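Local coordinates for protein NanS-p (PDB 6YP6) that probably acts as a phage carbohydrate esterase, of which this beta-rich chain is likely to bind sugar, at residues 152-157 with 170-175. Residues are numbered along the deposited sequence; the frame is centred on the assembly and turned at random.
Sequences WHTLAF and VIDGQD
The carboxylate of D172 lies against the edge of the H153 ring, the two planes only 24° apart, and the carboxylate oxygens divide the work. D172 OD2 turns its syn lone pair to H153 ND1, which donates in its ring plane across 2.7 Å. D172 OD1 takes the backbone N of T154 at 2.9 Å, met nearly along its C-O axis. A chi1 of -72° sets D172 CG beside its own backbone N, anti to the carbonyl carbon, and the carboxylate end comes nearer strand 152-159. D172 N donates to T154 O. D172 and G173 are the central residues of a type I' turn, both with positive phi, leading from strand 166-171 into 174-180. A water bound to T154 OG1 at 2.7 Å accepts from G173 N and donates weakly to V170 O. Before the turn, 166-171 pairs antiparallel with 152-159. A156 and V170 form a hydrogen-bonded pair, their CB atoms 4.0 Å apart; on the other face, L155 CD1 lies 4.1 Å from I171 CG1, the two side chains side by side. H153 NE2 is hydrogen-bonded to D149 OD1, so both ring nitrogens have a carboxylate partner. Strand 152-159 runs between strands 71-79 and 166-171, while F145 of strand 140-147, in the second sheet, packs on H153, L155, I171 and D172.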
loop_
_atom_site.group_PDB
_atom_site.type_symbol
_atom_site.label_atom_id
_atom_site.label_comp_id
_atom_site.label_asym_id
_atom_site.label_seq_id
_atom_site.Cartn_x
_atom_site.Cartn_y
_atom_site.Cartn_z
ATOM N N TRP A 152 -2.037 9.357 13.154
ATOM C CA TRP A 152 -1.115 8.988 12.094
ATOM C C TRP A 152 -0.436 7.658 12.401
ATOM O O TRP A 152 -0.093 7.355 13.552
ATOM C CB TRP A 152 -0.052 10.079 11.914
ATOM C CG TRP A 152 -0.568 11.300 11.246
ATOM C CD1 TRP A 152 -0.971 12.461 11.831
ATOM C CD2 TRP A 152 -0.758 11.470 9.841
ATOM N NE1 TRP A 152 -1.399 13.350 10.867
ATOM C CE2 TRP A 152 -1.283 12.757 9.639
ATOM C CE3 TRP A 152 -0.546 10.650 8.732
ATOM C CZ2 TRP A 152 -1.594 13.241 8.371
ATOM C CZ3 TRP A 152 -0.861 11.136 7.488
ATOM C CH2 TRP A 152 -1.374 12.420 7.312
ATOM N N HIS A 153 -0.199 6.891 11.335
ATOM C CA HIS A 153 0.510 5.622 11.385
ATOM C C HIS A 153 1.469 5.534 10.211
ATOM O O HIS A 153 1.288 6.208 9.191
ATOM C CB HIS A 153 -0.465 4.440 11.349
ATOM C CG HIS A 153 -1.361 4.416 12.535
ATOM N ND1 HIS A 153 -0.958 3.932 13.756
ATOM C CD2 HIS A 153 -2.605 4.911 12.718
ATOM C CE1 HIS A 153 -1.928 4.111 14.636
ATOM N NE2 HIS A 153 -2.946 4.685 14.025
ATOM N N THR A 154 2.466 4.673 10.356
ATOM C CA THR A 154 3.364 4.353 9.265
ATOM C C THR A 154 3.342 2.859 8.998
ATOM O O THR A 154 3.189 2.038 9.913
ATOM C CB THR A 154 4.804 4.820 9.541
ATOM O OG1 THR A 154 5.324 4.149 10.694
ATOM C CG2 THR A 154 4.846 6.315 9.757
ATOM N N LEU A 155 3.505 2.513 7.725
ATOM C CA LEU A 155 3.551 1.125 7.306
ATOM C C LEU A 155 4.649 1.000 6.269
ATOM O O LEU A 155 4.703 1.803 5.337
ATOM C CB LEU A 155 2.203 0.712 6.702
ATOM C CG LEU A 155 2.112 -0.712 6.160
ATOM C CD1 LEU A 155 2.358 -1.733 7.248
ATOM C CD2 LEU A 155 0.739 -0.943 5.519
ATOM N N ALA A 156 5.511 0.011 6.403
ATOM C CA ALA A 156 6.519 -0.260 5.394
ATOM C C ALA A 156 6.633 -1.761 5.214
ATOM O O ALA A 156 6.289 -2.546 6.107
ATOM C CB ALA A 156 7.871 0.355 5.744
ATOM N N PHE A 157 7.136 -2.141 4.041
ATOM C CA PHE A 157 7.439 -3.526 3.692
ATOM C C PHE A 157 8.886 -3.523 3.235
ATOM O O PHE A 157 9.206 -2.934 2.202
ATOM C CB PHE A 157 6.491 -4.014 2.605
ATOM C CG PHE A 157 5.067 -3.984 3.051
ATOM C CD1 PHE A 157 4.542 -5.039 3.775
ATOM C CD2 PHE A 157 4.277 -2.879 2.823
ATOM C CE1 PHE A 157 3.238 -5.009 4.232
ATOM C CE2 PHE A 157 2.966 -2.849 3.265
ATOM C CZ PHE A 157 2.451 -3.918 3.980
ATOM N N VAL A 170 6.829 -3.346 8.693
ATOM C CA VAL A 170 7.258 -2.402 9.717
ATOM C C VAL A 170 6.041 -1.552 10.049
ATOM O O VAL A 170 5.536 -0.816 9.189
ATOM C CB VAL A 170 8.443 -1.539 9.267
ATOM C CG1 VAL A 170 9.009 -0.802 10.462
ATOM C CG2 VAL A 170 9.516 -2.389 8.597
ATOM N N ILE A 171 5.544 -1.674 11.271
ATOM C CA ILE A 171 4.274 -1.104 11.692
ATOM C C ILE A 171 4.580 -0.057 12.753
ATOM O O ILE A 171 5.087 -0.381 13.834
ATOM C CB ILE A 171 3.320 -2.196 12.201
ATOM C CG1 ILE A 171 2.955 -3.127 11.033
ATOM C CG2 ILE A 171 2.083 -1.595 12.832
ATOM C CD1 ILE A 171 2.233 -4.401 11.436
ATOM N N ASP A 172 4.313 1.209 12.435
ATOM C CA ASP A 172 4.610 2.307 13.359
ATOM C C ASP A 172 6.049 2.224 13.872
ATOM O O ASP A 172 6.330 2.438 15.054
ATOM C CB ASP A 172 3.583 2.369 14.487
ATOM C CG ASP A 172 2.230 2.869 14.010
ATOM O OD1 ASP A 172 2.186 3.573 12.991
ATOM O OD2 ASP A 172 1.217 2.581 14.667
ATOM N N GLY A 173 6.974 1.922 12.960
ATOM C CA GLY A 173 8.391 1.944 13.265
ATOM C C GLY A 173 8.944 0.693 13.903
ATOM O O GLY A 173 10.129 0.673 14.254
ATOM N N GLN A 174 8.139 -0.350 14.063
ATOM C CA GLN A 174 8.597 -1.587 14.672
ATOM C C GLN A 174 8.315 -2.758 13.755
ATOM O O GLN A 174 7.195 -2.921 13.271
ATOM C CB GLN A 174 7.900 -1.789 16.012
ATOM C CG GLN A 174 8.457 -2.889 16.839
ATOM C CD GLN A 174 7.971 -2.784 18.267
ATOM O OE1 GLN A 174 8.217 -1.786 18.946
ATOM N NE2 GLN A 174 7.253 -3.797 18.721
ATOM N N ASP A 175 9.329 -3.582 13.540
ATOM C CA ASP A 175 9.139 -4.764 12.718
ATOM C C ASP A 175 8.047 -5.657 13.296
ATOM O O ASP A 175 7.980 -5.898 14.511
ATOM C CB ASP A 175 10.406 -5.615 12.640
ATOM C CG ASP A 175 11.498 -5.021 11.776
ATOM O OD1 ASP A 175 11.288 -3.951 11.144
ATOM O OD2 ASP A 175 12.585 -5.664 11.730
HETATM O O HOH W 1 6.479 1.759 10.028
#